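Local structure of RNA-dependent RNA polymerase (Toscana virus, 6QW0) at residues I116-T121 with A159-S164; S164-A169 with S177-S182. The protein is the cap-snatching endonuclease domain of the viral L protein, which probably cleaves capped host RNA to provide primers for viral transcription. All coordinates share one frame; numbering follows the deposited sequence. Where two conformers were deposited one is given.

Contact 1. Residues I116-T121 with A159-S164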
loop_
_atom_site.group_PDB
_atom_site.type_symbol
_atom_site.label_atom_id
_atom_site.label_comp_id
_atom_site.label_asym_id
_atom_site.label_seq_id
_atom_site.Cartn_x
_atom_site.Cartn_y
_atom_site.Cartn_z
ATOM N N ILE A 116 8.025 0.668 5.503
ATOM C CA ILE A 116 8.820 1.617 6.290
ATOM C C ILE A 116 10.078 1.889 5.473
ATOM O O ILE A 116 10.927 0.999 5.311
ATOM C CB ILE A 116 9.178 1.093 7.692
ATOM C CG1 ILE A 116 7.931 0.651 8.457
ATOM C CG2 ILE A 116 9.930 2.170 8.495
ATOM C CD1 ILE A 116 8.227 -0.033 9.803
ATOM N N ILE A 117 10.200 3.103 4.955
ATOM C CA ILE A 117 11.261 3.475 4.025
ATOM C C ILE A 117 12.174 4.493 4.701
ATOM O O ILE A 117 11.727 5.573 5.101
ATOM C CB ILE A 117 10.685 4.050 2.725
ATOM C CG1 ILE A 117 9.662 3.080 2.118
ATOM C CG2 ILE A 117 11.798 4.367 1.744
ATOM C CD1 ILE A 117 8.765 3.724 1.082
ATOM N N GLU A 118 13.463 4.171 4.783
ATOM C CA GLU A 118 14.466 5.033 5.393
ATOM C C GLU A 118 15.311 5.670 4.290
ATOM O O GLU A 118 15.772 4.971 3.384
ATOM C CB GLU A 118 15.321 4.207 6.365
ATOM C CG GLU A 118 16.614 4.830 6.855
ATOM C CD GLU A 118 16.797 4.685 8.363
ATOM O OE1 GLU A 118 16.567 3.579 8.895
ATOM O OE2 GLU A 118 17.165 5.681 9.018
ATOM N N THR A 119 15.511 6.988 4.364
ATOM C CA THR A 119 16.335 7.719 3.402
ATOM C C THR A 119 17.667 8.124 4.028
ATOM O O THR A 119 17.809 8.196 5.251
ATOM C CB THR A 119 15.618 8.973 2.877
ATOM O OG1 THR A 119 15.478 9.939 3.926
ATOM C CG2 THR A 119 14.242 8.623 2.332
ATOM N N GLU A 120 18.648 8.424 3.165
ATOM C CA GLU A 120 19.965 8.831 3.660
ATOM C C GLU A 120 19.897 10.144 4.431
ATOM O O GLU A 120 20.616 10.334 5.420
ATOM C CB GLU A 120 20.952 8.948 2.497
ATOM C CG GLU A 120 21.236 7.637 1.801
ATOM C CD GLU A 120 22.296 7.765 0.721
ATOM O OE1 GLU A 120 22.837 8.876 0.538
ATOM O OE2 GLU A 120 22.586 6.749 0.055
ATOM N N THR A 121 19.032 11.063 3.998
ATOM C CA THR A 121 18.884 12.336 4.685
ATOM C C THR A 121 18.332 12.152 6.093
ATOM O O THR A 121 18.468 13.050 6.932
ATOM C CB THR A 121 18.004 13.258 3.831
ATOM O OG1 THR A 121 18.726 13.604 2.645
ATOM C CG2 THR A 121 17.639 14.541 4.565
ATOM N N ALA A 159 10.368 11.141 17.342
ATOM C CA ALA A 159 11.373 11.764 18.186
ATOM C C ALA A 159 12.775 11.297 17.837
ATOM O O ALA A 159 13.751 11.960 18.211
ATOM C CB ALA A 159 11.087 11.446 19.647
ATOM N N ILE A 160 12.884 10.165 17.143
ATOM C CA ILE A 160 14.161 9.573 16.754
ATOM C C ILE A 160 14.550 10.048 15.364
ATOM O O ILE A 160 15.638 10.600 15.168
ATOM C CB ILE A 160 14.086 8.044 16.819
ATOM C CG1 ILE A 160 13.746 7.602 18.241
ATOM C CG2 ILE A 160 15.402 7.412 16.337
ATOM C CD1 ILE A 160 13.586 6.130 18.358
ATOM N N LYS A 161 13.659 9.840 14.384
ATOM C CA LYS A 161 13.834 10.334 13.034
ATOM C C LYS A 161 12.474 10.849 12.598
ATOM O O LYS A 161 11.455 10.226 12.921
ATOM C CB LYS A 161 14.305 9.256 12.045
ATOM C CG LYS A 161 15.641 8.625 12.406
ATOM C CD LYS A 161 15.900 7.368 11.581
ATOM C CE LYS A 161 17.190 6.689 12.024
ATOM N NZ LYS A 161 17.141 5.210 11.818
ATOM N N PRO A 162 12.425 11.948 11.849
ATOM C CA PRO A 162 11.129 12.449 11.372
ATOM C C PRO A 162 10.433 11.413 10.502
ATOM O O PRO A 162 11.063 10.708 9.711
ATOM C CB PRO A 162 11.501 13.705 10.577
ATOM C CG PRO A 162 12.923 13.518 10.219
ATOM C CD PRO A 162 13.551 12.735 11.321
ATOM N N ILE A 163 9.119 11.313 10.677
ATOM C CA ILE A 163 8.297 10.366 9.930
ATOM C C ILE A 163 7.233 11.139 9.158
ATOM O O ILE A 163 6.639 12.081 9.687
ATOM C CB ILE A 163 7.637 9.337 10.878
ATOM C CG1 ILE A 163 8.686 8.428 11.519
ATOM C CG2 ILE A 163 6.557 8.501 10.131
ATOM C CD1 ILE A 163 8.116 7.536 12.627
ATOM N N SER A 164 6.968 10.716 7.921
ATOM C CA SER A 164 5.763 11.123 7.205
ATOM C C SER A 164 4.903 9.883 7.021
ATOM O O SER A 164 5.421 8.832 6.624
ATOM C CB SER A 164 6.105 11.760 5.854
ATOM O OG SER A 164 6.808 12.979 6.036
#
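Glu118 and Lys161 meet in a salt bridge at the protein surface, Lys161 NZ donating to Glu118 OE2 at 2.8 Å. Glu118 was modelled in two conformers and the bridge described is that of one of them, so it may not be permanent. This one ion pair carries the whole contact, and the two segments bury just 82 Å² between them. The ammonium approaches OE2 on its syn lone pair, the side facing the second oxygen, yet it lies unevenly between the two: Glu118 OE1 is 3.4 Å from Lys161 NZ. The two side chains cross at about a right angle, and OE2 lies against the CD-CE-NZ end of the lysine, with Lys161 CE 3.2 Å from Glu118 OE2.

Long residues suit these positions, because the CA atoms of Glu118 and Lys161 are 9.3 Å apart. Strand 124-131 accounts for the gap. It pairs antiparallel with strand 115-118 and parallel with strand 163-171, the latter joined to it by helix 136-157 in a beta-alpha-beta crossover, within the sheet of this PD-(D/E)XK-type nuclease. The pair thus links the end of one neighbouring strand to the loop that leads into the other, and Lys161 rests on Val124 of the strand between. Glu118 also touches Val97 of helix 94-98.

Lys161 sends CG beside its backbone N and then runs extended to NZ (chi3 -176°), using its full length to reach across. Glu118 bends instead at chi2 (134°) to bring its carboxylate round, and its two conformers are consistent with a mobile, solvent-facing glutamate.

Contact 2. Residues S164-A169 with S177-S182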
loop_
_atom_site.group_PDB
_atom_site.type_symbol
_atom_site.label_atom_id
_atom_site.label_comp_id
_atom_site.label_asym_id
_atom_site.label_seq_id
_atom_site.Cartn_x
_atom_site.Cartn_y
_atom_site.Cartn_z
ATOM N N SER A 164 6.968 10.716 7.921
ATOM C CA SER A 164 5.763 11.123 7.205
ATOM C C SER A 164 4.903 9.883 7.021
ATOM O O SER A 164 5.421 8.832 6.624
ATOM C CB SER A 164 6.105 11.760 5.854
ATOM O OG SER A 164 6.808 12.979 6.036
ATOM N N LEU A 165 3.608 9.990 7.341
ATOM C CA LEU A 165 2.697 8.847 7.322
ATOM C C LEU A 165 1.778 8.964 6.113
ATOM O O LEU A 165 1.018 9.932 6.006
ATOM C CB LEU A 165 1.867 8.775 8.604
ATOM C CG LEU A 165 0.753 7.726 8.672
ATOM C CD1 LEU A 165 1.307 6.309 8.510
ATOM C CD2 LEU A 165 -0.006 7.852 9.997
ATOM N N TYR A 166 1.825 7.967 5.225
ATOM C CA TYR A 166 1.043 7.979 3.992
ATOM C C TYR A 166 0.100 6.784 3.960
ATOM O O TYR A 166 0.458 5.686 4.400
ATOM C CB TYR A 166 1.944 7.944 2.750
ATOM C CG TYR A 166 2.655 9.243 2.453
ATOM C CD1 TYR A 166 1.948 10.359 1.989
ATOM C CD2 TYR A 166 4.036 9.362 2.659
ATOM C CE1 TYR A 166 2.595 11.550 1.705
ATOM C CE2 TYR A 166 4.695 10.549 2.389
ATOM C CZ TYR A 166 3.970 11.643 1.931
ATOM O OH TYR A 166 4.615 12.826 1.648
ATOM N N ILE A 167 -1.090 6.999 3.396
ATOM C CA ILE A 167 -2.136 5.980 3.303
ATOM C C ILE A 167 -2.607 5.905 1.863
ATOM O O ILE A 167 -2.737 6.941 1.208
ATOM C CB ILE A 167 -3.350 6.310 4.196
ATOM C CG1 ILE A 167 -2.913 6.671 5.621
ATOM C CG2 ILE A 167 -4.351 5.165 4.187
ATOM C CD1 ILE A 167 -2.339 5.522 6.429
ATOM N N ILE A 168 -2.873 4.691 1.377
ATOM C CA ILE A 168 -3.626 4.494 0.134
ATOM C C ILE A 168 -4.805 3.575 0.439
ATOM O O ILE A 168 -4.600 2.411 0.809
ATOM C CB ILE A 168 -2.771 3.885 -0.996
ATOM C CG1 ILE A 168 -1.448 4.637 -1.157
ATOM C CG2 ILE A 168 -3.548 3.908 -2.302
ATOM C CD1 ILE A 168 -0.512 3.997 -2.188
ATOM N N ALA A 169 -6.030 4.083 0.258
ATOM C CA ALA A 169 -7.255 3.297 0.430
ATOM C C ALA A 169 -7.974 3.184 -0.912
ATOM O O ALA A 169 -8.374 4.202 -1.483
ATOM C CB ALA A 169 -8.184 3.945 1.461
ATOM N N SER A 177 -6.099 8.947 -0.768
ATOM C CA SER A 177 -4.677 8.878 -0.429
ATOM C C SER A 177 -4.162 10.281 -0.155
ATOM O O SER A 177 -4.653 11.255 -0.727
ATOM C CB SER A 177 -3.858 8.248 -1.568
ATOM O OG SER A 177 -2.486 8.114 -1.196
ATOM N N ASN A 178 -3.135 10.378 0.692
ATOM C CA ASN A 178 -2.436 11.648 0.839
ATOM C C ASN A 178 -1.131 11.685 0.044
ATOM O O ASN A 178 -0.392 12.673 0.128
ATOM C CB ASN A 178 -2.212 12.000 2.329
ATOM C CG ASN A 178 -1.516 10.914 3.127
ATOM O OD1 ASN A 178 -1.327 9.793 2.667
ATOM N ND2 ASN A 178 -1.147 11.252 4.361
ATOM N N LEU A 179 -0.858 10.666 -0.766
ATOM C CA LEU A 179 0.139 10.832 -1.810
ATOM C C LEU A 179 -0.436 11.700 -2.929
ATOM O O LEU A 179 -1.653 11.875 -3.052
ATOM C CB LEU A 179 0.582 9.473 -2.364
ATOM C CG LEU A 179 1.371 8.579 -1.406
ATOM C CD1 LEU A 179 1.373 7.132 -1.926
ATOM C CD2 LEU A 179 2.795 9.100 -1.238
ATOM N N ASP A 180 0.455 12.246 -3.755
ATOM C CA ASP A 180 0.082 13.054 -4.919
ATOM C C ASP A 180 0.164 12.157 -6.155
ATOM O O ASP A 180 1.220 12.007 -6.763
ATOM C CB ASP A 180 1.003 14.264 -5.027
ATOM C CG ASP A 180 0.671 15.160 -6.204
ATOM O OD1 ASP A 180 -0.466 15.105 -6.722
ATOM O OD2 ASP A 180 1.567 15.923 -6.616
ATOM N N LEU A 181 -0.963 11.553 -6.527
ATOM C CA LEU A 181 -0.978 10.478 -7.519
ATOM C C LEU A 181 -1.448 10.986 -8.874
ATOM O O LEU A 181 -2.343 11.829 -8.954
ATOM C CB LEU A 181 -1.900 9.346 -7.065
ATOM C CG LEU A 181 -1.570 8.677 -5.729
ATOM C CD1 LEU A 181 -2.687 7.746 -5.313
ATOM C CD2 LEU A 181 -0.243 7.918 -5.786
ATOM N N SER A 182 -0.849 10.449 -9.937
ATOM C CA SER A 182 -1.326 10.749 -11.277
ATOM C C SER A 182 -2.574 9.922 -11.590
ATOM O O SER A 182 -2.876 8.930 -10.916
ATOM C CB SER A 182 -0.241 10.457 -12.309
ATOM O OG SER A 182 -0.036 9.068 -12.413
#
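Asn178 grips the backbone on either side of Tyr166: its OD1 accepts from Ile167 N at 2.9 Å, while its ND2 donates to Leu165 O at 3.0 Å. The first bond is the straighter, 165° at the hydrogen against 150°. Asparagine suits this place because one short amide supplies both acceptor and donor, and ND2 has a second acceptor in His19 O. Chi1 of 54° sets the amide between backbone N and carbonyl carbon, bringing it to the strand edge, its plane 67° from the Tyr166 ring. Next to it, Ser177 OG donates to Ile167 O at 2.7 Å. The same OG accepts from Leu179 N, two residues on, which makes an ST turn.

These bonds finish a beta hairpin, in which strand 174-177 returns antiparallel to strand 163-171 and Ser177 faces Ile168 as a non-hydrogen-bonded pair. Just past this turn, Leu179 CD2 lies over one face of the Tyr166 ring in a CH-pi contact, 3.7 Å from its centroid. The other branch, Leu179 CD1, packs 3.7 Å from Ile168 CD1, so a forked leucine serves both neighbours.

Ser177, Asn178, Ile167 and Ile168 are buried. Past Leu179 the loop turns outward: Asp180 is exposed, its carboxylate salt-bridged to Arg22, and Ser182 N-caps helix 183-203.

Overall arrangement
The centres of contact 1 and contact 2 lie about 17 Å apart, and both contacts use strand 163-171; their segments overlap at Ser164. Contact 1 closes first in the sequence; contact 2 follows in series. One sits at the surface, where the chain enters that strand, and the other lies deeper, where the hairpin returns beside it. Both reach the same mixed sheet: strand 115-118 is reached across strand 124-131, whereas 177-182 follows strand 174-177, which pairs directly with 163-171. Asp114, just ahead of strand 115-118, and Glu128 and Phe129, on strand 124-131, contribute to the manganese site, and the Ile167 side chain is about 8 Å from a bound manganese ion. Both contacts thus connect parts of the sheet that carries metal ligands.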